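Local coordinates for protein LbaCas13a H328A (C2c2) (Lachnospiraceae bacterium NK4A179, PDB 5WLH) that binds a CRISPR guide RNA, here as its pre-crRNA, and probably uses it to recognise target RNA and cleave RNA, preferring adenosine, at residues V173-D176 with I177-I181; K184-K188 with S189-E193; I223-V226 with L227-F230; I362-N365 with T366-L370. All coordinates share one frame; numbering follows the deposited sequence.

How the interactions relate
All four contacts are local, each formed between side chains and backbone a few residues apart. Interactions 1 and 2 share the helix 175-185: the first is its capped N-terminal end, the second its C-terminal exit and the short turn beyond. Interaction 3, on the helix 218-230, is the buried one, its carboxylates engaged by neighbouring residues, and S189 and D229 probably hydrogen-bond between interactions 2 and 3. Interaction 4 lies on the surface of the long helix 357-388 and touches interactions 1 and 2 through I362 and E369. Charge pairs and a cap mark interaction 1, RNA binding interaction 2, and paired lysines with a water interaction 4.

Interaction 1 (V173-D176 with I177-I181); sequences VSED and IIDRI
S174 caps the start of the helix 175-185: its OG accepts the backbone N-H of I177 at 3.1 Å. The hydroxyl stands between its own backbone N and carbonyl carbon (chi1 59°), which turns it back over the first helical turn. Serine suits this N-cap because its short side chain can reach a backbone N-H that has no earlier helical carbonyl to use.

Backbone bonds carry the turn onward, from I178 N to S174 O, D179 N to E175 O and R180 N to D176 O.

The charged pair is D176 with R180, one turn apart on the outer side. D176 OD2 receives R180 NE at 2.7 Å in a salt bridge; the nitrogen comes from above the carboxylate plane, and the two flat groups are turned 71° apart. The extended run of R180 from CG to NE carries the guanidinium along the helix to this point, and its NH2 makes a second salt bridge with D356. E175 OE2 and D179 OD2 lie only 3.6 Å apart, a like-charged approach that K200 probably eases, since it forms salt bridges with both residues.

Apolar contacts fill the inner side. V173, just ahead of the cap, meets I177 and I178, its CG2 lying 4.1 Å from I178 CD1 with the two side chains crossing at about a right angle. Branched aliphatic residues suit this buried side.

I177 also packs on F87 and L88 of the helix 83-96, whereas I178 rests on L203 and M204 of the helix 193-206, so the capped end is wedged between these two helices.

Interaction 2 (K184-K188 with S189-E193); sequences KYLKK and SLCRE. With nucleotides of chain B.
The connection between the helices 175-185 and 193-206 is a tight turn that ends at the bound RNA. Its backbone is drawn in by two bonds: L190 N to K187 O at 2.9 Å and C191 N to K188 O at 3.0 Å. Both link residue i to i+3, the spacing of a short 3-10 turn.

L186, the first residue beyond the helix, folds over the turn. Its CD1 meets L190 CB at 3.8 Å, the two leucines crossing at about a right angle, and its CD2 lies 4.0 Å from C191 SG. L190 suits its place, since its branched end also packs on Y225 and V226 of the helix 218-230. K187 bends at chi3 and chi4, laying its CE 3.1 Å from S189 OG, a hydroxyl that hydrogen-bonds to D229.

R192 faces the guide. Bends at chi2 and chi3 bring NH2 to OP2 of adenosine nucleotide 20 of chain B in a nearly straight hydrogen bond, whose 2.5 Å length is unusually short and should be read with care. N7 of the same adenine sits over one guanidinium face. NH1 forms a salt bridge with a further phosphate.

C191 centres an inverse gamma turn, and R192 is the N-cap of the next helix: a short interhelical connection, with a 3-10 turn and an inverse gamma turn, that places an arginine at RNA phosphates.

Interaction 3 (I223-V226 with L227-F230); sequences IDYV and LEDF
I223 and L227 meet one turn apart on the helix 218-230, their side chains side by side and pointing the same way, with I223 CG2 4.0 Å from L227 CD1. L227 sets CG beside its backbone N (chi1 -59°), so that CD1 lies back along the helix, 3.4 Å from the I223 carbonyl O. Large aliphatic residues suit this side because L227 also packs on L107 and Y121.

The backbone bonds are those of a regular alpha helix. L227 N donates to I223 O, E228 N to D224 O, D229 N to Y225 O, and F230 N to V226 O, the last at 2.7 Å.

Among the polar side chains, E228 lies close against the previous turn: its CG is 3.2 Å from D224 O, and OE1 passes 4.0 Å from Y225 CD1, with carboxylate and ring planes 51° apart. D224 and E228 are buried, and neighbours answer them. E228 forms salt bridges with R129 and R234 and hydrogen-bonds to S125; D224 forms a salt bridge with R220 and hydrogen bonds with S136 and Y121. Buried acids suit a site with several basic and hydroxyl partners. The partly exposed D229 accepts a hydrogen bond at OD2 from the hydroxyl of Y69.

Aromatic residues complete the contact. F230 meets Y69 edge-to-face and packs on L103 and L107, whereas Y225 packs against an RNA phosphate. The helix thus sets aliphatic and aromatic side chains against its neighbours, holds its acids in polar contacts, and brings a tyrosine to the guide RNA, an organisation in keeping with a helical RNA-binding domain.

Interaction 4 (I362-N365 with T366-L370); sequences IRKN and TVKEL
K364 turns CG opposite its own backbone N (chi1 177°), while K368, one helical turn later, sets CG beside its N (chi1 -72°) and then runs extended. These choices lay the two side chains alongside each other, pointing the same way, with K364 CD 3.9 Å from K368 CE. Methylene meets methylene, and the ammonium groups stay apart, NZ of K364 and NZ of K368 being 5.3 Å from one another. A bend at chi3 directs the K364 end to the carbonyl oxygens of L419 and K420, a neutral pair of acceptors for a positive charge. Lysine suits position 364, where its methylenes pack on K368 while its ammonium group reaches those carbonyls.

On another side, T366 N donates to I362 O at 2.9 Å. A water also donates to I362 O at 3.0 Å and lies 3.0 Å from T366 OG1, bridging carbonyl and hydroxyl where the helix meets solvent. V367 is the buried residue: its CG2 lies 3.2 Å from R363 O, and the side chain packs on P345 and V422.

R363 hydrogen-bonds to P345 O in the same loop region. Toward the helix 193-206, N365 touches K196 and E369 touches E193, placing this part of the helix 357-388 between that helix and the loops around P345 and V422.

Interaction 1 (V173-D176 with I177-I181)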
# COMPACT_ATOMS: atom_id res chain seq x y z
N VAL A 173 49.99 5.10 2.39
CA VAL A 173 48.65 5.61 2.15
C VAL A 173 48.71 7.12 2.01
O VAL A 173 49.57 7.79 2.60
CB VAL A 173 47.67 5.19 3.28
CG1 VAL A 173 47.88 3.72 3.65
CG2 VAL A 173 47.81 6.09 4.49
N SER A 174 47.81 7.66 1.20
CA SER A 174 47.69 9.09 0.99
C SER A 174 46.56 9.65 1.85
O SER A 174 45.81 8.91 2.48
CB SER A 174 47.43 9.39 -0.49
OG SER A 174 46.24 8.75 -0.93
N GLU A 175 46.45 10.98 1.85
CA GLU A 175 45.28 11.60 2.47
C GLU A 175 44.01 11.21 1.73
O GLU A 175 42.97 10.98 2.36
CB GLU A 175 45.44 13.12 2.49
CG GLU A 175 44.41 13.82 3.35
CD GLU A 175 44.26 15.29 3.04
OE1 GLU A 175 45.10 16.09 3.49
OE2 GLU A 175 43.28 15.66 2.34
N ASP A 176 44.07 11.12 0.40
CA ASP A 176 42.88 10.78 -0.38
C ASP A 176 42.42 9.35 -0.08
O ASP A 176 41.22 9.08 -0.06
CB ASP A 176 43.15 10.96 -1.87
CG ASP A 176 41.89 10.80 -2.71
OD1 ASP A 176 40.93 11.58 -2.52
OD2 ASP A 176 41.86 9.89 -3.57
N ILE A 177 43.36 8.44 0.13
CA ILE A 177 43.00 7.10 0.59
C ILE A 177 42.28 7.18 1.93
O ILE A 177 41.26 6.51 2.15
CB ILE A 177 44.25 6.21 0.66
CG1 ILE A 177 44.75 5.88 -0.74
CG2 ILE A 177 43.95 4.94 1.45
CD1 ILE A 177 46.20 5.44 -0.78
N ILE A 178 42.80 8.00 2.84
CA ILE A 178 42.16 8.17 4.14
C ILE A 178 40.76 8.77 3.98
O ILE A 178 39.79 8.29 4.58
CB ILE A 178 43.05 9.03 5.06
CG1 ILE A 178 44.27 8.22 5.51
CG2 ILE A 178 42.25 9.55 6.25
CD1 ILE A 178 45.39 9.05 6.10
N ASP A 179 40.65 9.81 3.15
CA ASP A 179 39.35 10.42 2.91
C ASP A 179 38.36 9.42 2.32
O ASP A 179 37.19 9.40 2.69
CB ASP A 179 39.49 11.63 1.99
CG ASP A 179 39.98 12.86 2.73
OD1 ASP A 179 40.14 12.77 3.96
OD2 ASP A 179 40.20 13.90 2.08
N ARG A 180 38.83 8.58 1.39
CA ARG A 180 37.94 7.60 0.77
C ARG A 180 37.51 6.53 1.77
O ARG A 180 36.35 6.12 1.79
CB ARG A 180 38.62 6.97 -0.44
CG ARG A 180 38.47 7.79 -1.70
CD ARG A 180 39.55 7.49 -2.73
NE ARG A 180 39.54 8.51 -3.78
CZ ARG A 180 38.79 8.44 -4.87
NH1 ARG A 180 38.02 7.38 -5.07
NH2 ARG A 180 38.83 9.42 -5.76
N ILE A 181 38.45 6.07 2.60
CA ILE A 181 38.16 5.01 3.56
C ILE A 181 37.16 5.49 4.60
O ILE A 181 36.27 4.74 5.02
CB ILE A 181 39.47 4.54 4.23
CG1 ILE A 181 40.25 3.64 3.28
CG2 ILE A 181 39.18 3.81 5.52
CD1 ILE A 181 41.45 3.01 3.91

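Interaction 2 (K184-K188 with S189-E193)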
# COMPACT_ATOMS: atom_id res chain seq x y z
N LYS A 184 33.64 5.83 3.02
CA LYS A 184 33.08 4.58 2.53
C LYS A 184 32.89 3.54 3.63
O LYS A 184 31.92 2.78 3.60
CB LYS A 184 33.97 4.00 1.43
CG LYS A 184 33.38 2.77 0.76
CD LYS A 184 34.27 2.26 -0.36
CE LYS A 184 34.64 3.37 -1.32
NZ LYS A 184 34.86 2.87 -2.71
N TYR A 185 33.80 3.48 4.61
CA TYR A 185 33.80 2.38 5.56
C TYR A 185 33.56 2.77 7.01
O TYR A 185 33.38 1.88 7.84
CB TYR A 185 35.13 1.61 5.47
CG TYR A 185 35.37 0.99 4.12
CD1 TYR A 185 34.54 -0.02 3.64
CD2 TYR A 185 36.42 1.42 3.31
CE1 TYR A 185 34.76 -0.59 2.40
CE2 TYR A 185 36.64 0.85 2.07
CZ TYR A 185 35.81 -0.16 1.62
OH TYR A 185 36.02 -0.72 0.38
N LEU A 186 33.56 4.06 7.35
CA LEU A 186 33.45 4.42 8.76
C LEU A 186 32.11 3.98 9.34
O LEU A 186 31.05 4.22 8.75
CB LEU A 186 33.62 5.92 8.95
CG LEU A 186 33.54 6.37 10.40
CD1 LEU A 186 34.59 5.66 11.25
CD2 LEU A 186 33.69 7.88 10.47
N LYS A 187 32.17 3.35 10.52
CA LYS A 187 30.98 2.95 11.25
C LYS A 187 29.99 4.11 11.38
O LYS A 187 30.38 5.25 11.66
CB LYS A 187 31.36 2.44 12.64
CG LYS A 187 30.75 1.11 13.00
CD LYS A 187 31.21 0.64 14.36
CE LYS A 187 30.26 1.08 15.44
NZ LYS A 187 28.95 0.39 15.36
N LYS A 188 28.71 3.80 11.18
CA LYS A 188 27.68 4.83 11.10
C LYS A 188 27.58 5.63 12.40
O LYS A 188 27.40 6.85 12.38
CB LYS A 188 26.32 4.20 10.76
CG LYS A 188 26.19 3.50 9.37
CD LYS A 188 27.05 2.21 9.19
CE LYS A 188 26.97 1.30 10.42
NZ LYS A 188 28.08 0.31 10.45
N SER A 189 27.70 4.95 13.55
CA SER A 189 27.64 5.62 14.84
C SER A 189 28.80 6.59 15.05
O SER A 189 28.73 7.44 15.94
CB SER A 189 27.62 4.58 15.97
OG SER A 189 28.71 3.68 15.82
N LEU A 190 29.86 6.47 14.25
CA LEU A 190 31.00 7.37 14.34
C LEU A 190 30.96 8.47 13.29
O LEU A 190 31.88 9.29 13.23
CB LEU A 190 32.30 6.57 14.20
CG LEU A 190 32.53 5.46 15.23
CD1 LEU A 190 33.78 4.67 14.88
CD2 LEU A 190 32.62 6.03 16.64
N CYS A 191 29.91 8.50 12.46
CA CYS A 191 29.78 9.47 11.37
C CYS A 191 29.15 10.76 11.90
O CYS A 191 27.99 11.09 11.62
CB CYS A 191 28.97 8.89 10.22
SG CYS A 191 29.92 7.95 9.02
N ARG A 192 29.93 11.47 12.70
CA ARG A 192 29.62 12.83 13.12
C ARG A 192 30.85 13.67 12.81
O ARG A 192 31.97 13.15 12.81
CB ARG A 192 29.27 12.88 14.61
CG ARG A 192 28.03 12.07 14.94
CD ARG A 192 28.22 11.23 16.17
NE ARG A 192 28.01 12.04 17.36
CZ ARG A 192 26.98 11.92 18.18
NH1 ARG A 192 26.04 11.00 17.98
NH2 ARG A 192 26.90 12.71 19.23
N GLU A 193 30.64 14.95 12.53
CA GLU A 193 31.72 15.78 11.99
C GLU A 193 32.97 15.72 12.87
O GLU A 193 34.07 15.47 12.38
CB GLU A 193 31.25 17.22 11.83
CG GLU A 193 32.31 18.14 11.25
CD GLU A 193 32.15 19.58 11.72
OE1 GLU A 193 32.39 19.84 12.92
OE2 GLU A 193 31.79 20.44 10.89
P A B 20 23.70 12.13 21.15
OP1 A B 20 23.31 11.09 22.13
OP2 A B 20 25.10 12.53 20.89
O5' A B 20 23.08 11.69 19.76
C5' A B 20 21.76 11.17 19.68
C4' A B 20 21.32 11.05 18.25
O4' A B 20 21.23 12.37 17.65
C3' A B 20 22.27 10.32 17.33
O3' A B 20 22.20 8.92 17.48
C2' A B 20 21.84 10.83 15.96
O2' A B 20 20.61 10.23 15.57
C1' A B 20 21.58 12.30 16.29
N9 A B 20 22.80 13.11 16.08
C8 A B 20 23.72 13.51 17.01
N7 A B 20 24.71 14.21 16.50
C5 A B 20 24.41 14.27 15.15
C6 A B 20 25.05 14.86 14.05
N6 A B 20 26.19 15.55 14.13
N1 A B 20 24.49 14.73 12.84
C2 A B 20 23.34 14.04 12.74
N3 A B 20 22.65 13.43 13.69
C4 A B 20 23.24 13.59 14.88

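Interaction 3 (I223-V226 with L227-F230)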
# COMPACT_ATOMS: atom_id res chain seq x y z
N ILE A 223 38.85 9.24 20.19
CA ILE A 223 39.09 8.04 20.98
C ILE A 223 38.05 7.90 22.08
O ILE A 223 37.45 6.83 22.26
CB ILE A 223 40.51 8.06 21.57
CG1 ILE A 223 41.55 8.03 20.45
CG2 ILE A 223 40.68 6.88 22.51
CD1 ILE A 223 43.00 8.07 20.96
N ASP A 224 37.84 8.97 22.84
CA ASP A 224 36.87 8.93 23.93
C ASP A 224 35.49 8.60 23.41
O ASP A 224 34.73 7.88 24.05
CB ASP A 224 36.84 10.25 24.68
CG ASP A 224 38.05 10.46 25.59
OD1 ASP A 224 38.88 9.53 25.76
OD2 ASP A 224 38.18 11.58 26.10
N TYR A 225 35.14 9.14 22.24
CA TYR A 225 33.84 8.83 21.65
C TYR A 225 33.75 7.37 21.26
O TYR A 225 32.72 6.73 21.50
CB TYR A 225 33.57 9.72 20.43
CG TYR A 225 32.12 9.62 20.02
CD1 TYR A 225 31.17 10.44 20.60
CD2 TYR A 225 31.70 8.67 19.10
CE1 TYR A 225 29.83 10.33 20.27
CE2 TYR A 225 30.36 8.56 18.74
CZ TYR A 225 29.44 9.40 19.34
OH TYR A 225 28.11 9.30 19.00
N VAL A 226 34.80 6.82 20.65
CA VAL A 226 34.81 5.40 20.30
C VAL A 226 34.53 4.55 21.52
O VAL A 226 33.76 3.58 21.46
CB VAL A 226 36.15 5.02 19.63
CG1 VAL A 226 36.29 3.49 19.53
CG2 VAL A 226 36.23 5.63 18.26
N LEU A 227 35.13 4.89 22.66
CA LEU A 227 34.87 4.11 23.87
C LEU A 227 33.42 4.27 24.34
O LEU A 227 32.81 3.30 24.80
CB LEU A 227 35.83 4.50 24.98
CG LEU A 227 37.29 4.29 24.59
CD1 LEU A 227 38.17 5.34 25.25
CD2 LEU A 227 37.73 2.90 24.95
N GLU A 228 32.86 5.48 24.24
CA GLU A 228 31.43 5.65 24.55
C GLU A 228 30.57 4.82 23.62
O GLU A 228 29.53 4.29 24.02
CB GLU A 228 31.04 7.12 24.44
CG GLU A 228 31.77 8.06 25.37
CD GLU A 228 31.48 9.51 25.04
OE1 GLU A 228 30.39 9.77 24.48
OE2 GLU A 228 32.35 10.37 25.32
N ASP A 229 30.98 4.72 22.35
CA ASP A 229 30.24 3.93 21.37
C ASP A 229 30.42 2.44 21.62
O ASP A 229 29.44 1.67 21.59
CB ASP A 229 30.72 4.31 19.97
CG ASP A 229 29.86 3.72 18.87
OD1 ASP A 229 28.63 3.81 18.98
OD2 ASP A 229 30.43 3.17 17.90
N PHE A 230 31.65 2.02 21.89
CA PHE A 230 31.95 0.61 22.14
C PHE A 230 31.16 0.06 23.32
O PHE A 230 30.67 -1.08 23.28
CB PHE A 230 33.45 0.45 22.39
CG PHE A 230 33.87 -0.95 22.81
CD1 PHE A 230 34.14 -1.91 21.86
CD2 PHE A 230 34.01 -1.27 24.15
CE1 PHE A 230 34.54 -3.18 22.24
CE2 PHE A 230 34.42 -2.54 24.53
CZ PHE A 230 34.68 -3.49 23.57

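Interaction 4 (I362-N365 with T366-L370)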
# COMPACT_ATOMS: atom_id res chain seq x y z
N ILE A 362 31.91 12.13 -0.81
CA ILE A 362 32.63 13.10 0.01
C ILE A 362 31.96 14.46 -0.07
O ILE A 362 31.67 15.10 0.95
CB ILE A 362 34.10 13.18 -0.44
CG1 ILE A 362 34.79 11.84 -0.21
CG2 ILE A 362 34.83 14.30 0.30
CD1 ILE A 362 35.37 11.70 1.16
N ARG A 363 31.70 14.92 -1.29
CA ARG A 363 31.09 16.23 -1.48
C ARG A 363 29.70 16.29 -0.86
O ARG A 363 29.31 17.32 -0.29
CB ARG A 363 31.03 16.55 -2.97
CG ARG A 363 30.35 17.86 -3.30
CD ARG A 363 30.59 18.22 -4.76
NE ARG A 363 29.91 19.45 -5.13
CZ ARG A 363 28.69 19.50 -5.66
NH1 ARG A 363 28.01 18.38 -5.86
NH2 ARG A 363 28.15 20.67 -5.97
N LYS A 364 28.93 15.20 -0.96
CA LYS A 364 27.61 15.20 -0.33
C LYS A 364 27.73 15.31 1.18
O LYS A 364 26.94 16.01 1.82
CB LYS A 364 26.84 13.94 -0.73
CG LYS A 364 25.48 13.85 -0.05
CD LYS A 364 24.92 12.43 -0.09
CE LYS A 364 24.32 12.14 -1.44
NZ LYS A 364 23.42 10.94 -1.41
N ASN A 365 28.71 14.62 1.77
CA ASN A 365 28.91 14.72 3.21
C ASN A 365 29.31 16.12 3.61
O ASN A 365 28.87 16.64 4.64
CB ASN A 365 29.96 13.71 3.68
CG ASN A 365 29.44 12.29 3.70
OD1 ASN A 365 28.23 12.07 3.56
ND2 ASN A 365 30.34 11.32 3.90
N THR A 366 30.15 16.76 2.79
CA THR A 366 30.50 18.15 3.04
C THR A 366 29.27 19.04 2.95
O THR A 366 29.10 19.96 3.76
CB THR A 366 31.56 18.61 2.04
OG1 THR A 366 32.77 17.87 2.28
CG2 THR A 366 31.82 20.11 2.17
N VAL A 367 28.40 18.77 1.97
CA VAL A 367 27.19 19.58 1.82
C VAL A 367 26.25 19.36 3.01
O VAL A 367 25.65 20.32 3.52
CB VAL A 367 26.50 19.29 0.48
CG1 VAL A 367 25.08 19.91 0.43
CG2 VAL A 367 27.33 19.82 -0.69
N LYS A 368 26.12 18.12 3.48
CA LYS A 368 25.25 17.89 4.63
C LYS A 368 25.76 18.62 5.85
O LYS A 368 24.97 19.20 6.61
CB LYS A 368 25.14 16.40 4.93
CG LYS A 368 24.31 15.63 3.93
CD LYS A 368 24.09 14.21 4.44
CE LYS A 368 23.48 13.33 3.38
NZ LYS A 368 23.48 11.91 3.81
N GLU A 369 27.09 18.65 6.05
CA GLU A 369 27.61 19.38 7.20
C GLU A 369 27.42 20.88 7.03
O GLU A 369 27.17 21.58 8.02
CB GLU A 369 29.08 19.03 7.44
CG GLU A 369 29.54 19.29 8.89
CD GLU A 369 28.53 18.82 9.95
OE1 GLU A 369 28.20 19.62 10.87
OE2 GLU A 369 28.07 17.65 9.88
N LEU A 370 27.47 21.39 5.79
CA LEU A 370 27.18 22.79 5.53
C LEU A 370 25.74 23.14 5.89
O LEU A 370 25.47 24.16 6.54
CB LEU A 370 27.43 23.12 4.07
CG LEU A 370 28.91 23.24 3.66
CD1 LEU A 370 29.01 23.35 2.15
CD2 LEU A 370 29.51 24.47 4.32
O HOH W 1 33.43 15.20 3.38